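Local coordinates for protein taurocyamine kinase (PDB 4WOD) that reversibly transfers a phosphate group between ATP and taurocyamine, as a magnesium-dependent phosphagen kinase built from two fused approximate repeats, at residues 272-277 with 329-334; 92-97 with 256-261; 105-110 with 235-240; 97-102 with 242-247. The protein carries 4 engineered substitutions. One frame throughout, in Å; residues are numbered along the deposited sequence.

Interaction 1 of 4, residues 272-277 with 329-334; sequences LGTTLR and LTELDA
The CG2 methyl of T274 lies over the backbone leading into helix 331-355, with CG2 only 3.1 Å from L329 O and the carbonyl carbon of T330 next in line. Two local motifs face each other here inside the catalytic domain of a phosphagen kinase: an ST turn on T274, overlapping a type II' turn from L272 to T275, and a capping box made by T330 and D333. Threonine suits its place because its two branches do different work. OG1 sits in the crowded position between the backbone N and the carbonyl carbon (chi1 63°), where it takes a hydrogen bond from L276 N at 3.0 Å and is also bonded to R326 O. CG2, beside the backbone N, meets L329 CD1 at 3.8 Å as well as the carbonyl group. G273 fits the turn because a CB at its backbone angles would press on the carbonyl oxygen of L272. Beyond the turn, just before strand 277-283, L276 CD2 rests on A334 CB at 3.9 Å, a methyl small enough to let the leucine approach the helix.

The E331 chain, bent at chi2 (85°), carries its carboxylate to a water that donates to OE2 and to T274 O, bridging the segments. The same carboxylate holds N98 N through OE1 and S97 OG through OE2. At the helix start, T330 OG1 accepts from D333 N at 3.0 Å in a nearly straight bond, while T330 N reaches D333 OD2 from above the carboxylate plane.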
# COMPACT_ATOMS: atom_id res chain seq x y z
N LEU A 272 8.44 7.49 -21.27
CA LEU A 272 8.40 8.75 -22.02
C LEU A 272 8.98 9.90 -21.20
O LEU A 272 9.23 9.76 -19.99
CB LEU A 272 6.96 9.09 -22.42
CG LEU A 272 6.31 8.11 -23.40
CD1 LEU A 272 4.79 8.37 -23.49
CD2 LEU A 272 6.96 8.19 -24.82
N GLY A 273 9.16 11.04 -21.86
CA GLY A 273 9.62 12.25 -21.18
C GLY A 273 11.13 12.32 -21.11
O GLY A 273 11.78 12.55 -22.14
N THR A 274 11.68 12.12 -19.91
CA THR A 274 13.13 12.05 -19.75
C THR A 274 13.69 10.70 -20.16
O THR A 274 14.87 10.62 -20.50
CB THR A 274 13.58 12.29 -18.28
OG1 THR A 274 13.06 11.26 -17.42
CG2 THR A 274 13.13 13.67 -17.81
N THR A 275 12.85 9.67 -20.10
CA THR A 275 13.21 8.25 -20.20
C THR A 275 14.17 7.83 -19.08
O THR A 275 14.62 6.70 -19.05
CB THR A 275 13.86 7.88 -21.56
OG1 THR A 275 15.26 8.18 -21.55
CG2 THR A 275 13.20 8.62 -22.71
N LEU A 276 14.46 8.73 -18.15
CA LEU A 276 15.56 8.50 -17.23
C LEU A 276 15.16 7.68 -16.00
O LEU A 276 14.18 8.00 -15.32
CB LEU A 276 16.15 9.84 -16.78
CG LEU A 276 17.49 9.79 -16.04
CD1 LEU A 276 18.63 10.17 -16.97
CD2 LEU A 276 17.47 10.71 -14.82
N ARG A 277 15.90 6.61 -15.74
CA ARG A 277 15.76 5.86 -14.50
C ARG A 277 17.09 5.83 -13.79
O ARG A 277 18.02 5.12 -14.21
CB ARG A 277 15.26 4.43 -14.73
CG ARG A 277 14.91 3.71 -13.43
CD ARG A 277 14.50 2.24 -13.64
NE ARG A 277 15.63 1.35 -13.39
CZ ARG A 277 15.80 0.64 -12.27
NH1 ARG A 277 16.86 -0.15 -12.12
NH2 ARG A 277 14.89 0.69 -11.31
N LEU A 329 9.22 16.67 -16.18
CA LEU A 329 10.34 17.32 -15.49
C LEU A 329 11.59 17.12 -16.33
O LEU A 329 11.60 16.32 -17.26
CB LEU A 329 10.58 16.77 -14.06
CG LEU A 329 10.51 15.28 -13.69
CD1 LEU A 329 11.28 14.36 -14.61
CD2 LEU A 329 11.03 15.08 -12.28
N THR A 330 12.66 17.85 -16.00
CA THR A 330 13.92 17.65 -16.70
C THR A 330 14.71 16.47 -16.13
O THR A 330 14.38 15.93 -15.06
CB THR A 330 14.83 18.89 -16.62
OG1 THR A 330 15.22 19.08 -15.26
CG2 THR A 330 14.11 20.11 -17.13
N GLU A 331 15.77 16.10 -16.84
CA GLU A 331 16.67 15.05 -16.40
C GLU A 331 17.29 15.42 -15.05
O GLU A 331 17.39 14.58 -14.15
CB GLU A 331 17.76 14.80 -17.45
CG GLU A 331 17.25 14.19 -18.76
CD GLU A 331 16.72 15.21 -19.78
OE1 GLU A 331 16.45 16.40 -19.43
OE2 GLU A 331 16.58 14.81 -20.95
N LEU A 332 17.67 16.69 -14.93
CA LEU A 332 18.22 17.20 -13.69
C LEU A 332 17.18 17.09 -12.57
O LEU A 332 17.51 16.61 -11.49
CB LEU A 332 18.67 18.65 -13.86
CG LEU A 332 19.31 19.26 -12.61
CD1 LEU A 332 20.49 18.41 -12.11
CD2 LEU A 332 19.77 20.68 -12.91
N ASP A 333 15.93 17.50 -12.83
CA ASP A 333 14.86 17.32 -11.85
C ASP A 333 14.75 15.86 -11.43
O ASP A 333 14.59 15.58 -10.23
CB ASP A 333 13.50 17.78 -12.39
CG ASP A 333 13.43 19.25 -12.71
OD1 ASP A 333 14.20 20.07 -12.15
OD2 ASP A 333 12.59 19.61 -13.55
N ALA A 334 14.80 14.94 -12.40
CA ALA A 334 14.62 13.51 -12.12
C ALA A 334 15.76 12.90 -11.29
O ALA A 334 15.51 12.17 -10.33
CB ALA A 334 14.47 12.71 -13.43
O HOH W 1 16.90 12.15 -21.27

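Interaction 2 of 4, residues 92-97 with 256-261; sequences IQHPKS and FAFNDR
D260 OD1 is gripped from two quarters: K96 NZ makes a short salt bridge at 2.5 Å on the syn lone pair of OD1, and a water that donates to OD1 also donates to H94 O. D260 belongs to the turn after strand 258-259, which pairs with strand 263-264 in a small antiparallel hairpin, and an Asx turn shapes it, N259 OD1 accepting from R261 N at 2.9 Å. Lysine suits this solvent-facing place because its long chain, turned at chi2 (-55°) to set CD toward D260, can carry NZ across to an acidic partner. Further in, H94 N donates to D260 O at 3.1 Å from above the carbonyl plane, joining the two backbones directly.

The H94 and F258 side chains cross at about a right angle, F258 CE1 coming to the edge of the imidazole with H94 CD2 4.0 Å from CE1. The proline ring puts P95 CD over one face of the histidine ring, near its rim, while H94 ND1 is bonded to G328 N. The P95 carbonyl O approaches the F258 edge in the ring plane, 3.5 Å from F258 CZ. At the other end the I92 and R261 side chains cross obliquely, with I92 CG2 3.4 Å from R261 O. R261 NH1 goes on to a salt bridge with D78 of helix 74-84, while R261 CG stays 3.4 Å from I92 O.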
# COMPACT_ATOMS: atom_id res chain seq x y z
N ILE A 92 -0.89 16.96 -20.59
CA ILE A 92 0.42 16.36 -20.76
C ILE A 92 1.40 17.35 -21.36
O ILE A 92 1.14 17.95 -22.39
CB ILE A 92 0.35 15.12 -21.64
CG1 ILE A 92 -0.84 14.25 -21.20
CG2 ILE A 92 1.66 14.36 -21.58
CD1 ILE A 92 -1.15 13.13 -22.16
N GLN A 93 2.54 17.56 -20.70
CA GLN A 93 3.56 18.42 -21.27
C GLN A 93 4.93 18.00 -20.77
O GLN A 93 5.05 17.29 -19.77
CB GLN A 93 3.28 19.89 -20.95
CG GLN A 93 3.29 20.25 -19.47
CD GLN A 93 2.93 21.72 -19.23
OE1 GLN A 93 3.59 22.63 -19.73
NE2 GLN A 93 1.87 21.94 -18.45
N HIS A 94 5.97 18.41 -21.48
CA HIS A 94 7.32 18.04 -21.07
C HIS A 94 8.32 19.13 -21.45
O HIS A 94 8.31 19.61 -22.58
CB HIS A 94 7.73 16.71 -21.71
CG HIS A 94 8.97 16.14 -21.12
ND1 HIS A 94 8.99 15.52 -19.90
CD2 HIS A 94 10.25 16.15 -21.56
CE1 HIS A 94 10.22 15.15 -19.61
NE2 HIS A 94 11.00 15.51 -20.61
N PRO A 95 9.22 19.48 -20.52
CA PRO A 95 10.20 20.54 -20.81
C PRO A 95 11.32 20.10 -21.75
O PRO A 95 11.53 18.90 -21.93
CB PRO A 95 10.77 20.88 -19.42
CG PRO A 95 10.66 19.63 -18.67
CD PRO A 95 9.40 18.93 -19.17
N LYS A 96 12.03 21.06 -22.35
CA LYS A 96 13.23 20.73 -23.10
C LYS A 96 14.18 19.97 -22.19
O LYS A 96 14.20 20.18 -20.97
CB LYS A 96 13.92 21.99 -23.64
CG LYS A 96 13.06 22.79 -24.59
CD LYS A 96 12.57 21.95 -25.75
CE LYS A 96 12.11 22.84 -26.91
NZ LYS A 96 11.28 22.05 -27.86
N SER A 97 14.94 19.07 -22.79
CA SER A 97 15.96 18.29 -22.12
C SER A 97 16.94 19.22 -21.41
O SER A 97 17.37 20.22 -21.99
CB SER A 97 16.68 17.40 -23.13
OG SER A 97 17.70 16.62 -22.54
N PHE A 256 17.14 12.23 -32.58
CA PHE A 256 16.22 11.51 -31.70
C PHE A 256 14.83 12.13 -31.72
O PHE A 256 14.68 13.35 -31.80
CB PHE A 256 16.75 11.48 -30.27
CG PHE A 256 18.10 10.83 -30.12
CD1 PHE A 256 18.38 9.60 -30.72
CD2 PHE A 256 19.09 11.44 -29.36
CE1 PHE A 256 19.62 9.01 -30.57
CE2 PHE A 256 20.32 10.84 -29.21
CZ PHE A 256 20.59 9.62 -29.82
N ALA A 257 13.82 11.27 -31.65
CA ALA A 257 12.42 11.71 -31.68
C ALA A 257 12.00 12.33 -30.36
O ALA A 257 12.09 11.68 -29.32
CB ALA A 257 11.51 10.52 -32.03
N PHE A 258 11.54 13.58 -30.41
CA PHE A 258 11.12 14.31 -29.23
C PHE A 258 9.98 15.25 -29.61
O PHE A 258 10.04 15.90 -30.63
CB PHE A 258 12.31 15.10 -28.65
CG PHE A 258 11.99 15.94 -27.42
CD1 PHE A 258 12.44 15.57 -26.16
CD2 PHE A 258 11.29 17.14 -27.54
CE1 PHE A 258 12.18 16.36 -25.03
CE2 PHE A 258 11.01 17.93 -26.42
CZ PHE A 258 11.45 17.54 -25.17
N ASN A 259 8.94 15.34 -28.79
CA ASN A 259 8.00 16.45 -28.95
C ASN A 259 7.62 17.05 -27.60
O ASN A 259 7.80 16.42 -26.54
CB ASN A 259 6.75 16.04 -29.77
CG ASN A 259 5.74 15.17 -29.00
OD1 ASN A 259 5.41 15.43 -27.85
ND2 ASN A 259 5.20 14.16 -29.68
N ASP A 260 7.10 18.28 -27.63
CA ASP A 260 6.99 19.07 -26.43
C ASP A 260 5.83 18.64 -25.53
O ASP A 260 5.61 19.23 -24.49
CB ASP A 260 6.84 20.56 -26.78
CG ASP A 260 8.07 21.10 -27.51
OD1 ASP A 260 9.06 21.44 -26.83
OD2 ASP A 260 8.03 21.18 -28.76
N ARG A 261 5.12 17.59 -25.94
CA ARG A 261 4.09 17.00 -25.10
C ARG A 261 4.60 15.76 -24.34
O ARG A 261 4.45 15.67 -23.12
CB ARG A 261 2.90 16.65 -25.98
CG ARG A 261 1.66 16.18 -25.28
CD ARG A 261 0.51 16.16 -26.29
NE ARG A 261 0.86 15.37 -27.47
CZ ARG A 261 0.65 14.07 -27.53
NH1 ARG A 261 0.10 13.48 -26.50
NH2 ARG A 261 0.97 13.36 -28.62
O HOH W 2 9.38 21.44 -24.37

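Interaction 3 of 4, residues 105-110 with 235-240; sequences LSFTDL and GLTAVY. Engineered in segment 235-240: G235 (natural residue Asp), T237 (natural residue Ile).
Hydrogen bonding comes first: F107 N donates to T237 OG1 at 2.8 Å, with an N-H...O angle of 157°. T237 is engineered, isoleucine being the natural residue. A water adds an indirect link, donating to F107 O and accepting from T237 N at 3.1 Å, a backbone N-H in the first turn of helix 236-251.

Apolar contacts flank this bond. L236 CD2 sits over one face of the F107 ring toward its rim, 4.2 Å from F107 CD2, and the leucine also reaches T120 and V122 of strand 117-126, so it lies between the loop and the central sheet. L105 CD2 comes to the Y240 ring obliquely, 3.4 Å from Y240 CE2, the two side chains crossing at about a right angle. Tyrosine suits the spot because its ring packs here while OH bonds F99 O.

The third kind is electrostatic. D109 OD2 lies 3.4 Å from the N of engineered G235, at an angle too poor for a hydrogen bond, and D109 OD1 is bonded to N111 N. A carboxylate beside the helix start would probably be steadied by the helix dipole, whereas the direct bond from F107 N rests on the hydroxyl of the engineered T237, with the bridging water beside it.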
# COMPACT_ATOMS: atom_id res chain seq x y z
N LEU A 105 27.95 20.46 -11.36
CA LEU A 105 26.97 19.62 -10.70
C LEU A 105 27.64 18.64 -9.75
O LEU A 105 28.66 18.01 -10.08
CB LEU A 105 26.15 18.86 -11.73
CG LEU A 105 25.15 17.86 -11.16
CD1 LEU A 105 23.99 18.58 -10.51
CD2 LEU A 105 24.66 16.94 -12.26
N SER A 106 27.07 18.50 -8.56
CA SER A 106 27.63 17.60 -7.56
C SER A 106 26.58 17.10 -6.57
O SER A 106 25.85 17.89 -5.97
CB SER A 106 28.76 18.29 -6.81
OG SER A 106 29.24 17.46 -5.78
N PHE A 107 26.52 15.79 -6.41
CA PHE A 107 25.68 15.11 -5.42
C PHE A 107 26.52 14.38 -4.37
O PHE A 107 27.56 13.80 -4.71
CB PHE A 107 24.79 14.08 -6.11
CG PHE A 107 23.77 14.67 -7.00
CD1 PHE A 107 22.65 15.32 -6.47
CD2 PHE A 107 23.90 14.59 -8.37
CE1 PHE A 107 21.70 15.86 -7.29
CE2 PHE A 107 22.95 15.13 -9.20
CZ PHE A 107 21.85 15.77 -8.67
N THR A 108 26.06 14.34 -3.13
CA THR A 108 26.80 13.62 -2.11
C THR A 108 26.83 12.14 -2.49
O THR A 108 25.91 11.64 -3.14
CB THR A 108 26.20 13.80 -0.68
OG1 THR A 108 24.82 13.43 -0.69
CG2 THR A 108 26.32 15.25 -0.24
N ASP A 109 27.91 11.45 -2.12
CA ASP A 109 27.99 10.02 -2.38
C ASP A 109 26.92 9.33 -1.54
O ASP A 109 26.82 9.60 -0.34
CB ASP A 109 29.36 9.46 -2.04
CG ASP A 109 29.55 8.05 -2.57
OD1 ASP A 109 28.90 7.13 -2.01
OD2 ASP A 109 30.32 7.86 -3.55
N LEU A 110 26.14 8.43 -2.14
CA LEU A 110 24.99 7.88 -1.42
C LEU A 110 25.39 6.92 -0.30
O LEU A 110 24.57 6.60 0.58
CB LEU A 110 24.03 7.20 -2.41
CG LEU A 110 23.15 8.24 -3.11
CD1 LEU A 110 22.25 7.64 -4.22
CD2 LEU A 110 22.31 8.99 -2.08
N GLY A 235 28.53 6.52 -6.09
CA GLY A 235 28.94 7.70 -6.83
C GLY A 235 27.94 8.12 -7.92
O GLY A 235 28.24 8.01 -9.11
N LEU A 236 26.76 8.59 -7.52
CA LEU A 236 25.73 9.03 -8.47
C LEU A 236 26.24 10.14 -9.39
O LEU A 236 25.91 10.17 -10.58
CB LEU A 236 24.47 9.52 -7.73
CG LEU A 236 23.35 10.12 -8.59
CD1 LEU A 236 22.74 9.05 -9.46
CD2 LEU A 236 22.27 10.78 -7.75
N THR A 237 27.05 11.04 -8.85
CA THR A 237 27.58 12.16 -9.63
C THR A 237 28.33 11.73 -10.91
O THR A 237 28.02 12.21 -12.00
CB THR A 237 28.52 13.02 -8.77
OG1 THR A 237 27.75 13.66 -7.74
CG2 THR A 237 29.21 14.07 -9.64
N ALA A 238 29.29 10.83 -10.75
CA ALA A 238 30.09 10.31 -11.86
C ALA A 238 29.23 9.50 -12.85
O ALA A 238 29.33 9.67 -14.06
CB ALA A 238 31.24 9.46 -11.33
N VAL A 239 28.38 8.62 -12.31
CA VAL A 239 27.51 7.78 -13.14
C VAL A 239 26.65 8.65 -14.05
O VAL A 239 26.54 8.41 -15.26
CB VAL A 239 26.60 6.88 -12.28
CG1 VAL A 239 25.62 6.09 -13.15
CG2 VAL A 239 27.44 5.95 -11.44
N TYR A 240 26.05 9.68 -13.45
CA TYR A 240 25.12 10.56 -14.15
C TYR A 240 25.84 11.44 -15.17
O TYR A 240 25.36 11.59 -16.28
CB TYR A 240 24.37 11.43 -13.15
CG TYR A 240 23.45 12.48 -13.75
CD1 TYR A 240 22.19 12.15 -14.23
CD2 TYR A 240 23.83 13.81 -13.79
CE1 TYR A 240 21.33 13.11 -14.74
CE2 TYR A 240 23.00 14.79 -14.31
CZ TYR A 240 21.75 14.43 -14.79
OH TYR A 240 20.92 15.41 -15.30
O HOH W 3 27.72 11.03 -5.87

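Interaction 4 of 4, residues 97-102 with 242-247; sequences SNFGDL and RLADAI
A244 brings its backbone and its methyl to the loop together. Its CA lies over one face of the F99 ring, 4.2 Å from the ring centroid and 19° off the normal, a CH-pi contact offset toward the rim. The loop that presents this ring is shaped by an Asx turn, in which N98 OD1 accepts from G100 N at 2.9 Å. The CB of A244 meets F99 CD1 at 3.5 Å and, on its other flank, L102 CD1 at 3.8 Å. Alanine fits because a single methyl can sit between two large side chains that come from positions three apart in the loop and still let the ring approach the helix backbone.

D245 follows. The side chains of D245 and L102 slide past each other in opposite directions, which puts OD1 3.1 Å from L102 CD1, a close approach of an oxygen to a methyl. L102 O is also weakly bonded to K241 NZ, one turn earlier on the helix. This helix, 236-251, packs on the antiparallel sheet of the catalytic domain, and F99 reaches past its flank to L124 of strand 117-126, so the ring touches both the helix and the sheet.

One turn after A244, I247 returns to the same helical face. With CG1 anti to the backbone N (chi1 -162°), CG2 falls between the N and the carbonyl carbon, and it is CG2 that meets F99 CZ at 3.7 Å, the two side chains at about a right angle. Beta-branched isoleucine suits both demands, since its longer arm goes on to F256.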
# COMPACT_ATOMS: atom_id res chain seq x y z
N SER A 97 14.94 19.07 -22.79
CA SER A 97 15.96 18.29 -22.12
C SER A 97 16.94 19.22 -21.41
O SER A 97 17.37 20.22 -21.99
CB SER A 97 16.68 17.40 -23.13
OG SER A 97 17.70 16.62 -22.54
N ASN A 98 17.26 18.90 -20.16
CA ASN A 98 18.27 19.64 -19.40
C ASN A 98 18.90 18.76 -18.31
O ASN A 98 18.26 18.49 -17.28
CB ASN A 98 17.67 20.89 -18.76
CG ASN A 98 18.67 21.66 -17.91
OD1 ASN A 98 19.88 21.55 -18.10
ND2 ASN A 98 18.17 22.41 -16.93
N PHE A 99 20.13 18.33 -18.56
CA PHE A 99 20.90 17.49 -17.65
C PHE A 99 21.53 18.35 -16.55
O PHE A 99 21.93 17.84 -15.50
CB PHE A 99 21.99 16.68 -18.41
CG PHE A 99 21.44 15.45 -19.14
CD1 PHE A 99 21.32 14.23 -18.48
CD2 PHE A 99 21.03 15.54 -20.46
CE1 PHE A 99 20.80 13.12 -19.13
CE2 PHE A 99 20.50 14.43 -21.12
CZ PHE A 99 20.40 13.22 -20.44
N GLY A 100 21.60 19.65 -16.79
CA GLY A 100 22.15 20.58 -15.82
C GLY A 100 23.55 21.04 -16.21
O GLY A 100 24.10 20.59 -17.22
N ASP A 101 24.12 21.93 -15.42
CA ASP A 101 25.50 22.37 -15.63
C ASP A 101 26.47 21.31 -15.15
O ASP A 101 26.82 21.26 -13.97
CB ASP A 101 25.73 23.69 -14.88
CG ASP A 101 27.05 24.33 -15.22
OD1 ASP A 101 27.82 23.76 -16.01
OD2 ASP A 101 27.32 25.42 -14.67
N LEU A 102 26.92 20.46 -16.08
CA LEU A 102 27.71 19.29 -15.71
C LEU A 102 29.00 19.66 -14.97
O LEU A 102 29.34 19.02 -13.99
CB LEU A 102 28.04 18.46 -16.95
CG LEU A 102 26.80 17.89 -17.64
CD1 LEU A 102 27.15 16.85 -18.68
CD2 LEU A 102 25.83 17.31 -16.62
N ARG A 242 28.68 10.74 -16.60
CA ARG A 242 29.16 9.85 -17.66
C ARG A 242 28.05 9.58 -18.66
O ARG A 242 28.26 9.62 -19.87
CB ARG A 242 29.68 8.53 -17.08
CG ARG A 242 30.26 7.58 -18.10
CD ARG A 242 30.61 6.26 -17.41
NE ARG A 242 31.20 6.58 -16.13
CZ ARG A 242 30.90 6.00 -14.98
NH1 ARG A 242 30.04 5.01 -14.92
NH2 ARG A 242 31.50 6.42 -13.88
N LEU A 243 26.85 9.32 -18.14
CA LEU A 243 25.68 9.12 -18.99
C LEU A 243 25.34 10.36 -19.80
O LEU A 243 25.11 10.27 -21.01
CB LEU A 243 24.47 8.73 -18.17
CG LEU A 243 23.22 8.48 -19.03
CD1 LEU A 243 23.41 7.28 -19.93
CD2 LEU A 243 22.00 8.27 -18.12
N ALA A 244 25.29 11.52 -19.14
CA ALA A 244 24.87 12.76 -19.78
C ALA A 244 25.82 13.12 -20.91
O ALA A 244 25.38 13.50 -22.00
CB ALA A 244 24.80 13.89 -18.77
N ASP A 245 27.12 13.02 -20.65
CA ASP A 245 28.13 13.36 -21.66
C ASP A 245 27.94 12.55 -22.94
O ASP A 245 27.97 13.11 -24.04
CB ASP A 245 29.55 13.15 -21.14
CG ASP A 245 30.03 14.27 -20.24
OD1 ASP A 245 29.38 15.34 -20.22
OD2 ASP A 245 31.07 14.08 -19.56
N ALA A 246 27.73 11.25 -22.79
CA ALA A 246 27.62 10.34 -23.93
C ALA A 246 26.42 10.64 -24.80
O ALA A 246 26.53 10.66 -26.04
CB ALA A 246 27.57 8.89 -23.45
N ILE A 247 25.26 10.87 -24.18
CA ILE A 247 24.05 11.04 -24.99
C ILE A 247 24.10 12.40 -25.72
O ILE A 247 23.63 12.53 -26.85
CB ILE A 247 22.77 10.90 -24.14
CG1 ILE A 247 21.55 10.62 -25.04
CG2 ILE A 247 22.55 12.09 -23.24
CD1 ILE A 247 21.71 9.35 -25.90

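How the interactions relate
Following the chain, the long loop between helix 74-84 and strand 117-126 supplies one side of three contacts, and their partners come in reverse order. Interaction 2 closes the widest of these loops, from 92-97 to the hairpin strand 258-259; interaction 4 is nested inside it, and interaction 3 inside interaction 4. The loop therefore runs alongside helix 236-251 toward its start. Interactions 2 and 4 share S97, and a tyrosine hydroxyl ties interaction 3 to interaction 4. Interaction 1 opens only after interaction 2 has closed, linking the turn before strand 277-283 to helix 331-355, and a glutamate of that helix ties it to interactions 2 and 4.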